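Side-chain contacts in beta-phosphoglucomutase (Clostridium difficile, PDB 4GIB), which probably interconverts beta-D-glucose 1-phosphate and beta-D-glucose 6-phosphate as a magnesium-dependent phosphomutase of the HAD superfamily: residues A[40-43]-A[44-48]; A[63-66]-A[67-70]; A[100-103]-A[104-108]; A[115-119]-A[120-124]. All blocks are in the same frame, centred on the assembly; numbering follows the deposited sequence.

Interaction 1: A[40-43]-A[44-48]; sequences TAYY and HYMAW. With GLY (glycine), chain H.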
# COMPACT_ATOMS: atom_id res chain seq x y z
N THR A 40 -3.37 2.45 8.31
CA THR A 40 -3.36 1.14 8.96
C THR A 40 -2.01 0.81 9.62
O THR A 40 -1.92 -0.14 10.42
CB THR A 40 -3.59 0.07 7.92
OG1 THR A 40 -2.54 0.14 6.95
CG2 THR A 40 -4.95 0.27 7.23
N ALA A 41 -0.99 1.61 9.30
CA ALA A 41 0.38 1.39 9.76
C ALA A 41 0.51 1.33 11.28
O ALA A 41 1.23 0.48 11.83
CB ALA A 41 1.32 2.47 9.17
N TYR A 42 -0.19 2.22 11.97
CA TYR A 42 -0.11 2.21 13.42
C TYR A 42 -0.77 0.95 13.99
O TYR A 42 -0.28 0.38 14.98
CB TYR A 42 -0.72 3.46 14.03
CG TYR A 42 -0.33 3.63 15.48
CD1 TYR A 42 0.97 3.97 15.82
CD2 TYR A 42 -1.25 3.45 16.50
CE1 TYR A 42 1.35 4.12 17.15
CE2 TYR A 42 -0.88 3.61 17.83
CZ TYR A 42 0.42 3.95 18.14
OH TYR A 42 0.79 4.12 19.45
N TYR A 43 -1.86 0.50 13.37
CA TYR A 43 -2.55 -0.71 13.86
C TYR A 43 -1.66 -1.94 13.70
O TYR A 43 -1.57 -2.75 14.60
CB TYR A 43 -3.89 -0.93 13.15
CG TYR A 43 -4.88 0.20 13.33
CD1 TYR A 43 -5.23 0.64 14.60
CD2 TYR A 43 -5.51 0.78 12.24
CE1 TYR A 43 -6.14 1.68 14.79
CE2 TYR A 43 -6.45 1.82 12.41
CZ TYR A 43 -6.75 2.26 13.69
OH TYR A 43 -7.66 3.27 13.90
N HIS A 44 -1.00 -2.06 12.55
CA HIS A 44 -0.06 -3.16 12.31
C HIS A 44 1.05 -3.12 13.35
O HIS A 44 1.44 -4.14 13.90
CB HIS A 44 0.60 -3.06 10.93
CG HIS A 44 -0.28 -3.47 9.79
ND1 HIS A 44 -0.56 -4.79 9.53
CD2 HIS A 44 -0.88 -2.75 8.82
CE1 HIS A 44 -1.35 -4.86 8.46
NE2 HIS A 44 -1.54 -3.63 8.01
N TYR A 45 1.57 -1.92 13.60
CA TYR A 45 2.64 -1.73 14.57
C TYR A 45 2.25 -2.14 15.99
O TYR A 45 3.04 -2.73 16.69
CB TYR A 45 3.13 -0.29 14.54
CG TYR A 45 3.93 0.08 15.75
CD1 TYR A 45 5.26 -0.33 15.90
CD2 TYR A 45 3.37 0.83 16.77
CE1 TYR A 45 5.99 -0.00 17.03
CE2 TYR A 45 4.10 1.17 17.91
CZ TYR A 45 5.41 0.76 18.02
OH TYR A 45 6.14 1.09 19.16
N MET A 46 1.04 -1.79 16.40
CA MET A 46 0.54 -2.19 17.72
C MET A 46 0.45 -3.71 17.80
O MET A 46 0.79 -4.30 18.83
CB MET A 46 -0.84 -1.57 17.99
CG MET A 46 -0.80 -0.09 18.29
SD MET A 46 -2.41 0.62 18.65
CE MET A 46 -3.15 0.66 17.04
N ALA A 47 -0.03 -4.32 16.71
CA ALA A 47 -0.18 -5.77 16.63
C ALA A 47 1.18 -6.48 16.59
O ALA A 47 1.35 -7.51 17.25
CB ALA A 47 -1.02 -6.17 15.41
N TRP A 48 2.12 -5.94 15.81
CA TRP A 48 3.45 -6.55 15.73
C TRP A 48 4.21 -6.35 17.04
O TRP A 48 4.89 -7.28 17.52
CB TRP A 48 4.28 -6.03 14.54
CG TRP A 48 3.93 -6.61 13.18
CD1 TRP A 48 3.59 -5.91 12.06
CD2 TRP A 48 3.89 -8.00 12.81
NE1 TRP A 48 3.35 -6.78 11.02
CE2 TRP A 48 3.53 -8.06 11.45
CE3 TRP A 48 4.13 -9.20 13.50
CZ2 TRP A 48 3.40 -9.28 10.76
CZ3 TRP A 48 4.00 -10.41 12.81
CH2 TRP A 48 3.63 -10.44 11.46
N GLY H . -1.90 7.53 13.77
CA GLY H . -2.14 8.35 15.00
C GLY H . -1.16 8.02 16.12
O GLY H . -0.36 8.86 16.53
OXT GLY H . -1.14 6.91 16.64
O HOH W 1 -2.48 -1.96 5.37
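With CG anti to its carbonyl carbon (chi1 -74°) and a bend at chi3 (-73°), M46 lays its thioether back along the helix against Y42 and Y43. These are the first two turns of helix 41-53, which belongs to the helical cap that HAD phosphomutases of this family place over the core active site, and the contacts follow its i to i+3 and i to i+4 ridges. The sulfur makes an oblique Met-aromatic contact, SD of M46 lying 4.4 Å from the centroid of the Y42 ring. Beyond it the methyl turns in between the two tyrosines: M46 CE is 3.2 Å from Y43 CD1, at the edge of that ring, and 3.4 Å from Y42 CD2, a tight fit. One face of Y42 is taken by a bound glycine, whose OXT sits 3.3 Å above the plane over the ring centre. Y45 leans on Y42 as well, with centroids 5.7 Å apart and planes at 40°, an oblique pair.

H44 N donates to T40 O at 3.0 Å, and the two side chains run alongside each other. D34 takes the backbone N-H groups of T40 and A41 on its OD1, tying the helix start to the loop of this predicted catalytic residue. The H44 imidazole stacks on Y105 and uses ND1 for K101, both from helix 91-109. At its other nitrogen a water bridges the pair, 2.6 Å from T40 OG1 and 3.3 Å from H44 NE2, lying in the plane of the imidazole at its edge.

Interaction 2: A[63-66]-A[67-70]; sequences FNES and LKGI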
# COMPACT_ATOMS: atom_id res chain seq x y z
N PHE A 63 11.97 1.56 13.37
CA PHE A 63 12.21 0.26 12.73
C PHE A 63 10.99 -0.17 11.93
O PHE A 63 11.09 -0.54 10.77
CB PHE A 63 12.57 -0.82 13.75
CG PHE A 63 12.66 -2.21 13.15
CD1 PHE A 63 13.78 -2.61 12.45
CD2 PHE A 63 11.61 -3.10 13.30
CE1 PHE A 63 13.86 -3.90 11.90
CE2 PHE A 63 11.68 -4.39 12.76
CZ PHE A 63 12.81 -4.78 12.05
N ASN A 64 9.82 -0.09 12.58
CA ASN A 64 8.56 -0.43 11.94
C ASN A 64 8.40 0.24 10.58
O ASN A 64 7.69 -0.26 9.72
CB ASN A 64 7.38 -0.03 12.82
CG ASN A 64 6.05 -0.26 12.15
OD1 ASN A 64 5.62 -1.40 11.96
ND2 ASN A 64 5.37 0.82 11.80
N GLU A 65 9.08 1.36 10.39
CA GLU A 65 8.97 2.07 9.13
C GLU A 65 9.55 1.23 7.96
O GLU A 65 9.46 1.66 6.82
CB GLU A 65 9.64 3.44 9.24
CG GLU A 65 8.89 4.56 8.52
CD GLU A 65 7.56 4.92 9.20
OE1 GLU A 65 6.87 4.01 9.73
OE2 GLU A 65 7.20 6.12 9.21
N SER A 66 10.12 0.05 8.28
CA SER A 66 10.64 -0.93 7.28
C SER A 66 9.77 -2.22 7.27
O SER A 66 10.15 -3.26 6.72
CB SER A 66 12.05 -1.36 7.60
OG SER A 66 12.03 -2.38 8.59
N LEU A 67 8.64 -2.16 7.96
CA LEU A 67 7.67 -3.24 7.95
C LEU A 67 6.45 -2.72 7.20
O LEU A 67 5.60 -3.49 6.78
CB LEU A 67 7.27 -3.64 9.36
CG LEU A 67 8.36 -4.16 10.28
CD1 LEU A 67 7.77 -4.36 11.67
CD2 LEU A 67 8.96 -5.44 9.74
N LYS A 68 6.40 -1.41 7.05
CA LYS A 68 5.32 -0.71 6.38
C LYS A 68 5.15 -1.17 4.95
O LYS A 68 6.11 -1.17 4.17
CB LYS A 68 5.59 0.79 6.42
CG LYS A 68 4.47 1.65 5.90
CD LYS A 68 4.84 3.12 5.96
CE LYS A 68 3.79 3.98 5.27
NZ LYS A 68 2.45 3.87 5.90
N GLY A 69 3.92 -1.56 4.60
CA GLY A 69 3.62 -2.02 3.26
C GLY A 69 4.22 -3.37 2.92
O GLY A 69 4.30 -3.73 1.76
N ILE A 70 4.64 -4.12 3.94
CA ILE A 70 5.25 -5.45 3.74
C ILE A 70 4.23 -6.54 4.13
O ILE A 70 3.50 -6.37 5.10
CB ILE A 70 6.57 -5.60 4.57
CG1 ILE A 70 7.58 -4.51 4.23
CG2 ILE A 70 7.21 -6.93 4.31
CD1 ILE A 70 8.09 -4.51 2.76
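The F63 ring meets the L67 side chain obliquely, CE2 of F63 being 4.1 Å from L67 CD1, while S66 OG stands over one face of the ring, displaced toward its rim. The other flat group is the N64 amide: it crosses the leucine at about a right angle, with N64 OD1 3.7 Å from L67 CD1. F63 and N64 thus touch one methyl of L67, CD1, and the leucine also packs on R78 and I79 of helix 72-82. S66 closes back on the same turn, its OG donating to F63 O at 3.0 Å.

N64 O is the backbone acceptor that joins the two halves. L67 N reaches it at 2.8 Å, coming from 58° out of the carbonyl plane, so the bond is not aimed at a lone pair. K68 N adds a weak bond to the same oxygen at 3.2 Å. A type II turn from L67 to I70 follows, with G69 at the position of positive phi. These residues belong to the predicted substrate-binding loop of the cap.

K68 sets off with CG anti to its backbone N (chi1 -173°) and runs extended as far as CE, away from the 3-10 turn. E65 OE1 is 5.9 Å from K68 NZ, not in contact; the ammonium forms salt bridges with D34 and D195, both ligands of the bound sodium ion. Backbone and apolar contacts shape the loop locally, and charge ties it to the metal site of the core.

Interaction 3: A[100-103]-A[104-108]; sequences EKNN and YYVSL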
# COMPACT_ATOMS: atom_id res chain seq x y z
N GLU A 100 -1.77 -15.19 15.58
CA GLU A 100 -2.08 -14.46 16.79
C GLU A 100 -2.02 -12.97 16.51
O GLU A 100 -2.88 -12.21 16.96
CB GLU A 100 -1.12 -14.86 17.93
CG GLU A 100 -1.31 -14.05 19.20
CD GLU A 100 -0.33 -14.41 20.32
OE1 GLU A 100 -0.25 -13.61 21.28
OE2 GLU A 100 0.35 -15.47 20.24
N LYS A 101 -1.02 -12.55 15.76
CA LYS A 101 -0.88 -11.17 15.39
C LYS A 101 -2.03 -10.75 14.48
O LYS A 101 -2.62 -9.68 14.68
CB LYS A 101 0.46 -10.94 14.69
CG LYS A 101 0.70 -9.51 14.18
CD LYS A 101 0.12 -9.24 12.78
CE LYS A 101 0.25 -7.76 12.43
NZ LYS A 101 -0.18 -7.42 11.07
N ASN A 102 -2.35 -11.57 13.49
CA ASN A 102 -3.44 -11.24 12.57
C ASN A 102 -4.76 -11.03 13.34
O ASN A 102 -5.42 -10.01 13.17
CB ASN A 102 -3.61 -12.32 11.50
CG ASN A 102 -4.55 -11.91 10.35
OD1 ASN A 102 -4.59 -10.75 9.94
ND2 ASN A 102 -5.25 -12.88 9.79
N ASN A 103 -5.13 -11.99 14.19
CA ASN A 103 -6.34 -11.87 15.00
C ASN A 103 -6.37 -10.55 15.75
O ASN A 103 -7.40 -9.88 15.82
CB ASN A 103 -6.46 -13.03 15.99
CG ASN A 103 -6.69 -14.37 15.32
OD1 ASN A 103 -7.13 -14.44 14.17
ND2 ASN A 103 -6.40 -15.46 16.05
N TYR A 104 -5.24 -10.16 16.32
CA TYR A 104 -5.18 -8.92 17.06
C TYR A 104 -5.31 -7.72 16.11
O TYR A 104 -6.03 -6.78 16.42
CB TYR A 104 -3.92 -8.86 17.93
CG TYR A 104 -3.91 -7.67 18.87
CD1 TYR A 104 -4.97 -7.44 19.73
CD2 TYR A 104 -2.84 -6.79 18.90
CE1 TYR A 104 -4.98 -6.35 20.58
CE2 TYR A 104 -2.84 -5.69 19.76
CZ TYR A 104 -3.91 -5.48 20.60
OH TYR A 104 -3.92 -4.42 21.45
N TYR A 105 -4.67 -7.78 14.94
CA TYR A 105 -4.77 -6.70 13.95
C TYR A 105 -6.23 -6.54 13.46
O TYR A 105 -6.76 -5.42 13.40
CB TYR A 105 -3.81 -6.94 12.77
CG TYR A 105 -3.98 -5.94 11.65
CD1 TYR A 105 -3.54 -4.62 11.79
CD2 TYR A 105 -4.59 -6.30 10.45
CE1 TYR A 105 -3.73 -3.68 10.77
CE2 TYR A 105 -4.76 -5.39 9.42
CZ TYR A 105 -4.34 -4.07 9.59
OH TYR A 105 -4.51 -3.15 8.58
N VAL A 106 -6.87 -7.67 13.15
CA VAL A 106 -8.25 -7.69 12.66
C VAL A 106 -9.22 -7.09 13.68
O VAL A 106 -10.20 -6.45 13.33
CB VAL A 106 -8.65 -9.14 12.28
CG1 VAL A 106 -10.20 -9.32 12.14
CG2 VAL A 106 -7.91 -9.56 11.01
N SER A 107 -8.91 -7.29 14.95
CA SER A 107 -9.72 -6.75 16.01
C SER A 107 -9.61 -5.23 16.04
O SER A 107 -10.56 -4.53 16.34
CB SER A 107 -9.27 -7.34 17.34
OG SER A 107 -10.00 -6.77 18.38
N LEU A 108 -8.43 -4.71 15.73
CA LEU A 108 -8.23 -3.25 15.72
C LEU A 108 -8.90 -2.61 14.53
O LEU A 108 -9.60 -1.63 14.68
CB LEU A 108 -6.75 -2.90 15.73
CG LEU A 108 -5.98 -3.34 16.99
CD1 LEU A 108 -4.51 -3.06 16.81
CD2 LEU A 108 -6.53 -2.65 18.24
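V106 N donates to N102 O at 2.8 Å and almost straight, with an N-H...O angle of 170°. Y105 N makes an equally short bond of 2.8 Å to K101 O. Both belong to the i to i+4 ladder of helix 91-109, a cap helix that lies beside helix 41-53, and the side chains that meet here follow the same spacing.

The N102 carboxamide turns toward V106 because its CG is anti to the backbone N (chi1 -169°), which swings it along the helix. Its OD1 then lies 3.7 Å from V106 CG2. The same methyl also lies 3.3 Å from N102 O. The amide oxygen sits near the plane of the Y105 ring, at its edge, and its hydrogen bond comes from N143 ND2, in the predicted substrate-binding segment of the core.

K101 and Y105 lie alongside each other, pointing the same way. A bend at chi2 (-85°) brings the lysine's end alongside the first carbon of the tyrosine side chain, K101 NZ being 4.0 Å from Y105 CB. The approach to the ring is oblique, and the polar partner of NZ is H44 ND1, with the W48 indole making a cation-pi contact. A phosphate ion, probably from the crystallisation liquor, lies about 4 Å from the K101 side chain at the nearest atoms. An ammonium held in this way is consistent with the predicted part of K101 in binding a phosphorylated sugar.

Interaction 4: A[115-119]-A[120-124]; sequences NDILP and GIESL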
# COMPACT_ATOMS: atom_id res chain seq x y z
N ASN A 115 -15.41 7.62 8.14
CA ASN A 115 -14.72 8.78 8.66
C ASN A 115 -13.20 8.64 8.60
O ASN A 115 -12.50 9.64 8.70
CB ASN A 115 -15.13 9.05 10.11
CG ASN A 115 -16.50 9.70 10.23
OD1 ASN A 115 -16.96 10.40 9.32
ND2 ASN A 115 -17.15 9.50 11.37
N ASP A 116 -12.70 7.41 8.42
CA ASP A 116 -11.26 7.17 8.39
C ASP A 116 -10.62 7.22 7.00
O ASP A 116 -9.44 6.96 6.86
CB ASP A 116 -10.96 5.84 9.09
CG ASP A 116 -11.40 5.86 10.54
OD1 ASP A 116 -11.16 6.88 11.21
OD2 ASP A 116 -12.01 4.87 11.01
N ILE A 117 -11.42 7.57 5.99
CA ILE A 117 -10.92 7.71 4.63
C ILE A 117 -10.07 8.96 4.62
O ILE A 117 -10.53 10.02 5.04
CB ILE A 117 -12.06 7.92 3.63
CG1 ILE A 117 -12.97 6.70 3.59
CG2 ILE A 117 -11.50 8.21 2.22
CD1 ILE A 117 -14.23 6.92 2.79
N LEU A 118 -8.83 8.87 4.14
CA LEU A 118 -7.97 10.07 4.14
C LEU A 118 -8.61 11.21 3.34
O LEU A 118 -9.30 10.96 2.36
CB LEU A 118 -6.54 9.75 3.71
CG LEU A 118 -5.77 8.94 4.77
CD1 LEU A 118 -4.36 8.51 4.33
CD2 LEU A 118 -5.70 9.73 6.09
N PRO A 119 -8.43 12.46 3.80
CA PRO A 119 -8.99 13.64 3.14
C PRO A 119 -8.67 13.71 1.65
O PRO A 119 -7.52 13.47 1.27
CB PRO A 119 -8.31 14.81 3.87
CG PRO A 119 -7.89 14.26 5.18
CD PRO A 119 -7.63 12.81 4.99
N GLY A 120 -9.67 14.03 0.83
CA GLY A 120 -9.50 14.14 -0.62
C GLY A 120 -9.60 12.85 -1.42
O GLY A 120 -9.73 12.90 -2.64
N ILE A 121 -9.57 11.70 -0.77
CA ILE A 121 -9.58 10.41 -1.49
C ILE A 121 -10.92 10.10 -2.14
O ILE A 121 -10.96 9.75 -3.32
CB ILE A 121 -9.16 9.26 -0.59
CG1 ILE A 121 -7.72 9.48 -0.13
CG2 ILE A 121 -9.26 7.90 -1.33
CD1 ILE A 121 -6.70 9.47 -1.28
N GLU A 122 -12.02 10.22 -1.39
CA GLU A 122 -13.35 10.00 -1.98
C GLU A 122 -13.58 10.85 -3.20
O GLU A 122 -14.09 10.38 -4.21
CB GLU A 122 -14.48 10.30 -1.00
CG GLU A 122 -14.88 9.18 -0.14
CD GLU A 122 -16.19 9.48 0.57
OE1 GLU A 122 -16.24 10.45 1.36
OE2 GLU A 122 -17.17 8.73 0.32
N SER A 123 -13.24 12.13 -3.10
CA SER A 123 -13.44 13.06 -4.22
C SER A 123 -12.59 12.63 -5.41
O SER A 123 -13.05 12.68 -6.55
CB SER A 123 -13.09 14.49 -3.79
OG SER A 123 -13.08 15.35 -4.90
N LEU A 124 -11.37 12.18 -5.15
CA LEU A 124 -10.51 11.69 -6.22
C LEU A 124 -11.15 10.46 -6.84
O LEU A 124 -11.31 10.38 -8.05
CB LEU A 124 -9.10 11.35 -5.73
CG LEU A 124 -8.12 10.95 -6.84
CD1 LEU A 124 -7.93 12.11 -7.84
CD2 LEU A 124 -6.78 10.52 -6.29
O HOH W 2 -12.02 11.45 1.33
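I117 reaches forward over the start of the next helix with both of its branches. CG2 touches I121, at 3.8 Å from I121 CB, while the longer arm lies across E122 at about a right angle, I117 CD1 being 3.8 Å from E122 CG. The division comes from chi1 (-63°): CG2 is anti to the backbone N, whereas CG1 lies beside that nitrogen, anti to the carbonyl carbon, and carries CD1 outward over the aliphatic part of the glutamate.

I121 answers from the helix side. Its CB and CG1 settle on the L118 peptide, with I121 CG1 3.3 Å from L118 O and 4.0 Å from L118 CB. The same carbonyl accepts I121 N at 3.2 Å, which closes a type II beta turn from L118 to I121. G120 occupies both the third position of that turn, where a positive phi (85°) suits a glycine, and the N-cap of helix 121-130. The chain thus passes from the loop after helix 91-109 into the first turn of a core-domain helix. The first helical bond follows directly, L124 N to G120 O at 3.1 Å.

Water 2 spans the junction, donating to L118 O at 2.9 Å and accepting from E122 N at 3.0 Å, so an amide of the helix's first turn finds its partner through solvent. P119, between the two turn ends, faces mostly outward and packs on N230, while its carbonyl oxygen takes a hydrogen bond from T229 OG1.

Interactions 1 and 3, with centres 9 Å apart, lie on two neighbouring cap helices, and they share one polar and aromatic seam between helix 41-53 and helix 91-109. Interaction 2, in the loop before helix 72-82, packs against another side of helix 41-53 through N64 with Y45 and K68 with A41. These three are partly buried and mix rings with charges and amides near the predicted substrate site. Interaction 4 is a surface contact, its centre more than 20 Å from each of the others, and is held by aliphatic branches, a turn and a water. Both turns, in interactions 2 and 4, are type II with glycine third, whereas interactions 1 and 3 follow helical ladders.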